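Local coordinates for protein beta-mannosidase (Hypocrea lixii, PDB 4UOJ) that probably removes terminal mannose units from beta-mannosides by hydrolysis, as a family 2 glycoside hydrolase, at residues 272-277 against 324-329; 770-775 against 782-787. All coordinates share one frame; numbering follows the deposited sequence.

Both contacts lie in beta-sandwich domains of the immunoglobulin-like type, but in different ones. Their centres are about 61 Å apart, and their nearest atoms about 42 Å apart. Contact 1 is partly buried and pairs two strands far apart in sequence, in regular antiparallel register. Its chemistry is split: backbone bonds run between the strands, aliphatic side chains fill the inner face, and a glycan marks the outer one. Contact 2 is buried and local. It sets strand 765-774 against the loop that follows it. Here a side-chain amide, rather than a second strand, meets the backbone, and a tryptophan packs against an alanine and a methionine.

Contact 1: residues 272-277 against 324-329; sequences VIITDA and YNITVS. With NAG (2-acetamido-2-deoxy-beta-D-glucopyranose), chain S.
N325, paired with T275 across two antiparallel strands, carries an N-linked sugar. Its ND2 is bonded covalently to C1 of the N-acetylglucosamine at 1.4 Å. CG of N325 is anti to its own carbonyl carbon (chi1 -85°), which swings the amide toward A277, OD1 lying 3.7 Å from A277 CB. The acetamido methyl C8 of the sugar comes 3.4 Å from A277 O, just after the end of the partner strand. Q343 NE2 is hydrogen-bonded to the sugar.

Between the strands the backbones bond in regular alternation. T275 N reaches N325 O at 3.1 Å in a nearly straight bond of 172°. N325 N returns a shorter bond of 2.8 Å to T275 O. I273 and T327 form the next such pair, again with two bonds. T275 has OG1 opposite its backbone N, at a chi1 of -179°, and the hydroxyl is hydrogen-bonded to S280 O. That leaves CG2 to meet N325 CB at 3.9 Å, where the two side chains cross obliquely.

On the other face V272, I274, I326 and V328 form an aliphatic patch. I274 and I326 lie side by side and point the same way, with their CG1 atoms 3.8 Å apart. V272 and V328 repeat this arrangement, CG1 of the first meeting CG2 of the second at 3.7 Å. Y324 stands at the end of the pair. Its CB packs on I274 CG2, the two side chains roughly at right angles. T275 O sits at the edge of the Y324 ring. The ring meets F348 with planes about perpendicular, and its OH bonds to K311 N.

I326 and V328 reach strand 252-261 of the facing sheet. N325, I326 and T327 form an Asn-X-Thr glycosylation sequon. This is the layout of an immunoglobulin-like beta-sandwich, with an apolar inner face and a glycosylated outer one.

Contact 2: residues 770-775 against 782-787; sequences SLTWVD and ANNAGM
The side-chain amide of N784 is hydrogen-bonded to W773 and L771, joining the loop to the strand. Its OD1 accepts W773 N at 2.8 Å, with an angle of 171° at the hydrogen. Its ND2 gives a more bent bond to L771 O, also 2.8 Å. ND2 also donates to M787 O at 3.0 Å, from above that carbonyl's plane. A water donates to both OD1 and W773 O. CG stands opposite the backbone N (chi1 -164°), which carries the amide across to the strand. Two bonds at each end thus fix the amide's rotation. With an alanine here, W773 N and L771 O would probably lose their side-chain partner, and M787 O its tie to the same amide, leaving the loop freer to shift.

Aromatic contacts come next. A785 CB lies over the five-membered ring of W773, a CH-pi contact 3.9 Å from the centroid. M787 approaches the ring edge instead, a Met-aromatic contact in which SD takes a weak hydrogen bond from W773 NE1 at 3.4 Å.

Apolar packing adds to this. M787 SD lies 4.2 Å from L771 CD1, and M787 CB lies near W773 CD1.

Backbone bonds of W773 with I781 and of L771 with K789 bracket the loop. L771 and W773 pack on L822 of strand 821-830, the next in the sheet. M787 touches L753 of strand 752-759 and I804 of strand 799-807.

Contact 1: residues 272-277 against 324-329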
loop_
_atom_site.group_PDB
_atom_site.type_symbol
_atom_site.label_atom_id
_atom_site.label_comp_id
_atom_site.label_asym_id
_atom_site.label_seq_id
_atom_site.Cartn_x
_atom_site.Cartn_y
_atom_site.Cartn_z
ATOM N N VAL A 272 0.033 -34.500 -0.754
ATOM C CA VAL A 272 -0.746 -33.294 -1.098
ATOM C C VAL A 272 -1.949 -33.596 -1.988
ATOM O O VAL A 272 -1.931 -34.543 -2.770
ATOM C CB VAL A 272 0.090 -32.136 -1.728
ATOM C CG1 VAL A 272 1.035 -31.525 -0.712
ATOM C CG2 VAL A 272 0.834 -32.577 -2.981
ATOM N N ILE A 273 -2.975 -32.751 -1.879
ATOM C CA ILE A 273 -4.130 -32.712 -2.777
ATOM C C ILE A 273 -4.211 -31.261 -3.230
ATOM O O ILE A 273 -4.416 -30.374 -2.411
ATOM C CB ILE A 273 -5.463 -33.217 -2.155
ATOM C CG1 ILE A 273 -5.353 -34.692 -1.717
ATOM C CG2 ILE A 273 -6.618 -33.050 -3.148
ATOM C CD1 ILE A 273 -6.423 -35.149 -0.715
ATOM N N ILE A 274 -3.976 -31.019 -4.517
ATOM C CA ILE A 274 -4.073 -29.689 -5.118
ATOM C C ILE A 274 -5.342 -29.666 -5.970
ATOM O O ILE A 274 -5.429 -30.328 -7.003
ATOM C CB ILE A 274 -2.798 -29.256 -5.890
ATOM C CG1 ILE A 274 -1.541 -29.399 -5.000
ATOM C CG2 ILE A 274 -2.948 -27.815 -6.391
ATOM C CD1 ILE A 274 -0.191 -29.163 -5.678
ATOM N N THR A 275 -6.349 -28.953 -5.479
ATOM C CA THR A 275 -7.636 -28.808 -6.131
ATOM C C THR A 275 -7.844 -27.357 -6.591
ATOM O O THR A 275 -7.218 -26.449 -6.061
ATOM C CB THR A 275 -8.761 -29.336 -5.204
ATOM O OG1 THR A 275 -10.005 -29.204 -5.873
ATOM C CG2 THR A 275 -8.859 -28.601 -3.865
ATOM N N ASP A 276 -8.705 -27.141 -7.592
ATOM C CA ASP A 276 -9.066 -25.800 -8.079
ATOM C C ASP A 276 -9.787 -25.050 -6.948
ATOM O O ASP A 276 -10.675 -25.616 -6.306
ATOM C CB ASP A 276 -9.966 -25.918 -9.331
ATOM C CG ASP A 276 -10.105 -24.635 -10.163
ATOM O OD1 ASP A 276 -10.500 -23.597 -9.609
ATOM O OD2 ASP A 276 -9.902 -24.691 -11.393
ATOM N N ALA A 277 -9.376 -23.794 -6.678
ATOM C CA ALA A 277 -9.971 -22.969 -5.614
ATOM C C ALA A 277 -11.456 -22.672 -5.846
ATOM O O ALA A 277 -12.201 -22.478 -4.881
ATOM C CB ALA A 277 -9.195 -21.680 -5.440
ATOM N N TYR A 324 -5.519 -22.123 -6.459
ATOM C CA TYR A 324 -5.647 -23.538 -6.118
ATOM C C TYR A 324 -5.562 -23.703 -4.621
ATOM O O TYR A 324 -4.844 -22.966 -3.961
ATOM C CB TYR A 324 -4.548 -24.374 -6.794
ATOM C CG TYR A 324 -4.680 -24.505 -8.296
ATOM C CD1 TYR A 324 -5.393 -25.559 -8.866
ATOM C CD2 TYR A 324 -4.068 -23.597 -9.152
ATOM C CE1 TYR A 324 -5.511 -25.683 -10.246
ATOM C CE2 TYR A 324 -4.169 -23.719 -10.534
ATOM C CZ TYR A 324 -4.894 -24.759 -11.079
ATOM O OH TYR A 324 -4.992 -24.881 -12.443
ATOM N N ASN A 325 -6.303 -24.673 -4.099
ATOM C CA ASN A 325 -6.263 -25.009 -2.679
ATOM C C ASN A 325 -5.386 -26.226 -2.462
ATOM O O ASN A 325 -5.720 -27.325 -2.896
ATOM C CB ASN A 325 -7.671 -25.264 -2.128
ATOM C CG ASN A 325 -8.373 -23.989 -1.696
ATOM O OD1 ASN A 325 -8.051 -22.897 -2.149
ATOM N ND2 ASN A 325 -9.345 -24.129 -0.822
ATOM N N ILE A 326 -4.270 -26.031 -1.772
ATOM C CA ILE A 326 -3.323 -27.113 -1.477
ATOM C C ILE A 326 -3.473 -27.561 -0.025
ATOM O O ILE A 326 -3.418 -26.743 0.887
ATOM C CB ILE A 326 -1.853 -26.783 -1.867
ATOM C CG1 ILE A 326 -0.908 -27.957 -1.529
ATOM C CG2 ILE A 326 -1.372 -25.478 -1.227
ATOM C CD1 ILE A 326 0.500 -27.887 -2.099
ATOM N N THR A 327 -3.687 -28.863 0.172
ATOM C CA THR A 327 -3.822 -29.443 1.497
ATOM C C THR A 327 -2.681 -30.422 1.661
ATOM O O THR A 327 -2.597 -31.391 0.913
ATOM C CB THR A 327 -5.225 -30.053 1.699
ATOM O OG1 THR A 327 -6.214 -29.071 1.375
ATOM C CG2 THR A 327 -5.456 -30.531 3.135
ATOM N N VAL A 328 -1.775 -30.132 2.606
ATOM C CA VAL A 328 -0.607 -30.956 2.889
ATOM C C VAL A 328 -0.915 -31.798 4.109
ATOM O O VAL A 328 -1.293 -31.255 5.144
ATOM C CB VAL A 328 0.683 -30.123 3.092
ATOM C CG1 VAL A 328 1.913 -31.024 3.151
ATOM C CG2 VAL A 328 0.850 -29.067 1.999
ATOM N N SER A 329 -0.781 -33.128 3.968
ATOM C CA SER A 329 -1.047 -34.097 5.044
ATOM C C SER A 329 0.232 -34.810 5.456
ATOM O O SER A 329 0.929 -35.375 4.622
ATOM C CB SER A 329 -2.108 -35.109 4.622
ATOM O OG SER A 329 -3.382 -34.502 4.551
HETATM C C1 NAG S . -10.196 -23.050 -0.617
HETATM C C2 NAG S . -11.678 -23.257 -0.338
HETATM C C3 NAG S . -12.303 -21.966 0.162
HETATM C C4 NAG S . -11.496 -21.383 1.319
HETATM C C5 NAG S . -10.025 -21.263 0.951
HETATM C C6 NAG S . -9.221 -20.757 2.155
HETATM C C7 NAG S . -12.456 -24.959 -1.876
HETATM C C8 NAG S . -13.210 -25.267 -3.139
HETATM N N2 NAG S . -12.357 -23.657 -1.560
HETATM O O3 NAG S . -13.650 -22.260 0.581
HETATM O O4 NAG S . -12.013 -20.085 1.647
HETATM O O5 NAG S . -9.545 -22.554 0.562
HETATM O O6 NAG S . -7.844 -20.642 1.766
HETATM O O7 NAG S . -11.943 -25.856 -1.183
#

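Contact 2: residues 770-775 against 782-787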
loop_
_atom_site.group_PDB
_atom_site.type_symbol
_atom_site.label_atom_id
_atom_site.label_comp_id
_atom_site.label_asym_id
_atom_site.label_seq_id
_atom_site.Cartn_x
_atom_site.Cartn_y
_atom_site.Cartn_z
ATOM N N SER A 770 -10.238 12.355 -31.218
ATOM C CA SER A 770 -11.079 13.507 -31.535
ATOM C C SER A 770 -10.520 14.764 -30.816
ATOM O O SER A 770 -10.235 14.717 -29.613
ATOM C CB SER A 770 -12.502 13.203 -31.075
ATOM O OG SER A 770 -13.393 14.236 -31.380
ATOM N N LEU A 771 -10.332 15.869 -31.567
ATOM C CA LEU A 771 -9.748 17.105 -31.034
ATOM C C LEU A 771 -10.645 18.292 -31.334
ATOM O O LEU A 771 -10.656 18.786 -32.461
ATOM C CB LEU A 771 -8.317 17.316 -31.589
ATOM C CG LEU A 771 -7.324 16.169 -31.378
ATOM C CD1 LEU A 771 -6.221 16.224 -32.387
ATOM C CD2 LEU A 771 -6.769 16.146 -29.963
ATOM N N THR A 772 -11.429 18.719 -30.338
ATOM C CA THR A 772 -12.427 19.783 -30.506
ATOM C C THR A 772 -12.083 21.032 -29.704
ATOM O O THR A 772 -12.026 21.000 -28.469
ATOM C CB THR A 772 -13.840 19.260 -30.195
ATOM O OG1 THR A 772 -14.029 17.981 -30.804
ATOM C CG2 THR A 772 -14.912 20.205 -30.673
ATOM N N TRP A 773 -11.843 22.129 -30.421
ATOM C CA TRP A 773 -11.528 23.414 -29.824
ATOM C C TRP A 773 -12.824 24.218 -29.740
ATOM O O TRP A 773 -13.440 24.517 -30.765
ATOM C CB TRP A 773 -10.474 24.163 -30.650
ATOM C CG TRP A 773 -9.052 23.798 -30.361
ATOM C CD1 TRP A 773 -8.224 23.078 -31.156
ATOM C CD2 TRP A 773 -8.267 24.217 -29.236
ATOM N NE1 TRP A 773 -6.978 22.997 -30.593
ATOM C CE2 TRP A 773 -6.976 23.693 -29.413
ATOM C CE3 TRP A 773 -8.531 24.983 -28.095
ATOM C CZ2 TRP A 773 -5.954 23.896 -28.479
ATOM C CZ3 TRP A 773 -7.524 25.185 -27.183
ATOM C CH2 TRP A 773 -6.250 24.650 -27.378
ATOM N N VAL A 774 -13.243 24.539 -28.529
ATOM C CA VAL A 774 -14.420 25.345 -28.299
ATOM C C VAL A 774 -14.110 26.458 -27.326
ATOM O O VAL A 774 -13.187 26.385 -26.577
ATOM C CB VAL A 774 -15.617 24.516 -27.792
ATOM C CG1 VAL A 774 -15.963 23.425 -28.767
ATOM C CG2 VAL A 774 -15.356 23.933 -26.432
ATOM N N ASP A 775 -14.884 27.515 -27.370
ATOM C CA ASP A 775 -14.802 28.531 -26.337
ATOM C C ASP A 775 -15.581 28.084 -25.109
ATOM O O ASP A 775 -16.235 27.076 -25.135
ATOM C CB ASP A 775 -15.202 29.920 -26.842
ATOM C CG ASP A 775 -16.686 30.076 -27.089
ATOM O OD1 ASP A 775 -17.514 29.332 -26.588
ATOM O OD2 ASP A 775 -17.045 31.000 -27.807
ATOM N N ALA A 782 -13.209 29.018 -34.771
ATOM C CA ALA A 782 -13.075 28.986 -36.230
ATOM C C ALA A 782 -11.919 28.100 -36.687
ATOM O O ALA A 782 -10.815 28.207 -36.158
ATOM C CB ALA A 782 -12.903 30.399 -36.776
ATOM N N ASN A 783 -12.211 27.213 -37.650
ATOM C CA ASN A 783 -11.283 26.260 -38.267
ATOM C C ASN A 783 -10.628 25.322 -37.251
ATOM O O ASN A 783 -9.496 24.867 -37.464
ATOM C CB ASN A 783 -10.216 26.970 -39.138
ATOM C CG ASN A 783 -10.760 28.114 -39.962
ATOM O OD1 ASN A 783 -11.547 27.922 -40.895
ATOM N ND2 ASN A 783 -10.362 29.332 -39.605
ATOM N N ASN A 784 -11.355 25.031 -36.147
ATOM C CA ASN A 784 -10.903 24.212 -35.011
ATOM C C ASN A 784 -9.519 24.684 -34.512
ATOM O O ASN A 784 -8.614 23.881 -34.271
ATOM C CB ASN A 784 -10.939 22.717 -35.367
ATOM C CG ASN A 784 -10.873 21.810 -34.163
ATOM O OD1 ASN A 784 -11.678 21.926 -33.235
ATOM N ND2 ASN A 784 -9.924 20.875 -34.170
ATOM N N ALA A 785 -9.374 26.023 -34.420
ATOM C CA ALA A 785 -8.155 26.759 -34.055
ATOM C C ALA A 785 -6.916 26.403 -34.902
ATOM O O ALA A 785 -5.776 26.566 -34.449
ATOM C CB ALA A 785 -7.867 26.610 -32.570
ATOM N N GLY A 786 -7.152 25.937 -36.128
ATOM C CA GLY A 786 -6.091 25.529 -37.054
ATOM C C GLY A 786 -5.623 24.093 -36.892
ATOM O O GLY A 786 -4.766 23.633 -37.639
ATOM N N MET A 787 -6.188 23.389 -35.910
ATOM C CA MET A 787 -5.862 21.997 -35.585
ATOM C C MET A 787 -6.867 21.041 -36.236
ATOM O O MET A 787 -8.037 21.379 -36.385
ATOM C CB MET A 787 -5.853 21.797 -34.054
ATOM C CG MET A 787 -5.224 20.492 -33.592
ATOM S SD MET A 787 -5.231 20.280 -31.800
ATOM C CE MET A 787 -3.808 21.250 -31.355
HETATM O O HOH W 1 -14.185 23.103 -33.194
#